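PDB 2EKL: D-3-phosphoglycerate dehydrogenase from Sulfolobus tokodaii, which probably catalyses the NAD-dependent oxidation of D-3-phosphoglycerate in serine biosynthesis. Local coordinates for residues A[8-13]-A[27-32]. Sequence-based numbering, arbitrary orientation.
Sequences ALITDP and IQVDYM
Ala8 and Ile10 pair with Gln28, Asp30 and Met32 through four backbone hydrogen bonds, the alternating pattern of parallel strands, whose directions differ by 22°. Ala8 N donates to Gln28 O (2.8 Å), Asp30 N to Ala8 O (2.9 Å) and Ile10 N to Asp30 O, all nearly straight, with Ile10 N tilted from the carbonyl plane. Met32 N to Ile10 O is the most bent, 156° at the hydrogen, where both strands give way to loop.

Side chains sort onto two faces. On the face of Ala8, Ile10, Val29 and Tyr31, Ile10 forks: its CD1 lies 3.6 Å from Val29 CG1, whereas Ile10 CG2 meets the edge of the Tyr31 ring, 3.6 Å from Tyr31 CD1. Tyr31 CG stands anti to the backbone N (chi1 -175°), and the ring extends past Ile10, its CE1 meeting Asp12 O (3.4 Å) and its OH near Pro13 CA (3.1 Å). That hydroxyl hydrogen-bonds Ile14 N, tying the strand to the turn before helix 16-24. On the other face, Leu9 CD1 touches Met32 SD at 3.8 Å, while Asp30 OD2 is hydrogen-bonded to Tyr47 OH.

Further out, Asp12 is fixed by a salt bridge to Arg55 and a bond from Arg53 N. Strands 7-10 and 28-31, joined by helix 16-24, form the first beta-alpha-beta unit of the five-stranded parallel sheet, away from the NAD site. Helix 16-24 packs on Ile10, Val29 and Tyr31, helix 37-43 on Leu9, Thr11 and Met32; strand 49-52 flanks strand 7-10, leaving 28-31 at one edge of this sheet within the chain.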
loop_
_atom_site.group_PDB
_atom_site.type_symbol
_atom_site.label_atom_id
_atom_site.label_comp_id
_atom_site.label_asym_id
_atom_site.label_seq_id
_atom_site.Cartn_x
_atom_site.Cartn_y
_atom_site.Cartn_z
ATOM N N ALA A 8 18.374 24.626 -30.437
ATOM C CA ALA A 8 17.377 23.787 -29.780
ATOM C C ALA A 8 16.201 24.611 -29.268
ATOM O O ALA A 8 16.386 25.689 -28.705
ATOM C CB ALA A 8 18.016 23.025 -28.621
ATOM N N LEU A 9 14.994 24.095 -29.470
ATOM C CA LEU A 9 13.784 24.764 -29.010
ATOM C C LEU A 9 13.111 23.914 -27.941
ATOM O O LEU A 9 12.818 22.742 -28.163
ATOM C CB LEU A 9 12.807 24.979 -30.173
ATOM C CG LEU A 9 11.448 25.591 -29.806
ATOM C CD1 LEU A 9 11.628 27.035 -29.355
ATOM C CD2 LEU A 9 10.520 25.527 -31.006
ATOM N N ILE A 10 12.894 24.502 -26.770
ATOM C CA ILE A 10 12.230 23.805 -25.677
ATOM C C ILE A 10 10.865 24.476 -25.590
ATOM O O ILE A 10 10.762 25.670 -25.313
ATOM C CB ILE A 10 13.014 23.959 -24.365
ATOM C CG1 ILE A 10 14.428 23.392 -24.554
ATOM C CG2 ILE A 10 12.300 23.217 -23.241
ATOM C CD1 ILE A 10 15.308 23.473 -23.327
ATOM N N THR A 11 9.822 23.691 -25.834
ATOM C CA THR A 11 8.465 24.215 -25.885
ATOM C C THR A 11 7.616 24.108 -24.629
ATOM O O THR A 11 6.540 24.707 -24.562
ATOM C CB THR A 11 7.701 23.536 -27.025
ATOM O OG1 THR A 11 7.530 22.146 -26.717
ATOM C CG2 THR A 11 8.489 23.656 -28.331
ATOM N N ASP A 12 8.084 23.349 -23.646
ATOM C CA ASP A 12 7.335 23.172 -22.408
ATOM C C ASP A 12 8.212 23.368 -21.184
ATOM O O ASP A 12 9.436 23.263 -21.259
ATOM C CB ASP A 12 6.726 21.768 -22.355
ATOM C CG ASP A 12 5.730 21.519 -23.467
ATOM O OD1 ASP A 12 4.750 22.284 -23.570
ATOM O OD2 ASP A 12 5.926 20.553 -24.233
ATOM N N PRO A 13 7.591 23.666 -20.031
ATOM C CA PRO A 13 8.354 23.864 -18.795
ATOM C C PRO A 13 9.038 22.545 -18.440
ATOM O O PRO A 13 8.367 21.541 -18.224
ATOM C CB PRO A 13 7.275 24.231 -17.779
ATOM C CG PRO A 13 6.213 24.886 -18.621
ATOM C CD PRO A 13 6.167 23.990 -19.832
ATOM N N ILE A 27 25.315 25.213 -26.828
ATOM C CA ILE A 27 24.188 25.035 -27.734
ATOM C C ILE A 27 23.223 26.221 -27.543
ATOM O O ILE A 27 22.969 26.678 -26.434
ATOM C CB ILE A 27 23.432 23.744 -27.397
ATOM C CG1 ILE A 27 24.240 22.462 -27.670
ATOM C CG2 ILE A 27 22.129 23.671 -28.179
ATOM C CD1 ILE A 27 25.064 22.524 -28.961
ATOM N N GLN A 28 22.712 26.736 -28.657
ATOM C CA GLN A 28 21.785 27.861 -28.624
ATOM C C GLN A 28 20.428 27.311 -28.192
ATOM O O GLN A 28 19.790 26.573 -28.935
ATOM C CB GLN A 28 21.670 28.500 -30.012
ATOM C CG GLN A 28 20.814 29.758 -30.046
ATOM C CD GLN A 28 20.562 30.266 -31.456
ATOM O OE1 GLN A 28 21.496 30.578 -32.198
ATOM N NE2 GLN A 28 19.291 30.351 -31.832
ATOM N N VAL A 29 19.998 27.667 -26.988
ATOM C CA VAL A 29 18.729 27.175 -26.467
ATOM C C VAL A 29 17.649 28.246 -26.320
ATOM O O VAL A 29 17.811 29.211 -25.573
ATOM C CB VAL A 29 18.933 26.490 -25.098
ATOM C CG1 VAL A 29 17.602 25.963 -24.570
ATOM C CG2 VAL A 29 19.944 25.355 -25.230
ATOM N N ASP A 30 16.548 28.070 -27.045
ATOM C CA ASP A 30 15.430 29.001 -26.959
ATOM C C ASP A 30 14.356 28.334 -26.115
ATOM O O ASP A 30 13.715 27.379 -26.549
ATOM C CB ASP A 30 14.879 29.335 -28.349
ATOM C CG ASP A 30 15.846 30.160 -29.173
ATOM O OD1 ASP A 30 16.701 30.846 -28.573
ATOM O OD2 ASP A 30 15.745 30.138 -30.416
ATOM N N TYR A 31 14.175 28.838 -24.899
ATOM C CA TYR A 31 13.197 28.290 -23.970
ATOM C C TYR A 31 11.876 29.054 -24.037
ATOM O O TYR A 31 11.766 30.164 -23.519
ATOM C CB TYR A 31 13.772 28.339 -22.555
ATOM C CG TYR A 31 12.923 27.685 -21.491
ATOM C CD1 TYR A 31 12.336 26.438 -21.705
ATOM C CD2 TYR A 31 12.759 28.284 -20.243
ATOM C CE1 TYR A 31 11.613 25.803 -20.703
ATOM C CE2 TYR A 31 12.039 27.656 -19.236
ATOM C CZ TYR A 31 11.471 26.417 -19.471
ATOM O OH TYR A 31 10.767 25.789 -18.472
ATOM N N MET A 32 10.885 28.445 -24.681
ATOM C CA MET A 32 9.560 29.041 -24.844
ATOM C C MET A 32 8.523 28.065 -24.290
ATOM O O MET A 32 7.750 27.471 -25.040
ATOM C CB MET A 32 9.304 29.307 -26.332
ATOM C CG MET A 32 10.411 30.114 -26.998
ATOM S SD MET A 32 10.144 30.464 -28.751
ATOM C CE MET A 32 9.102 31.917 -28.649
#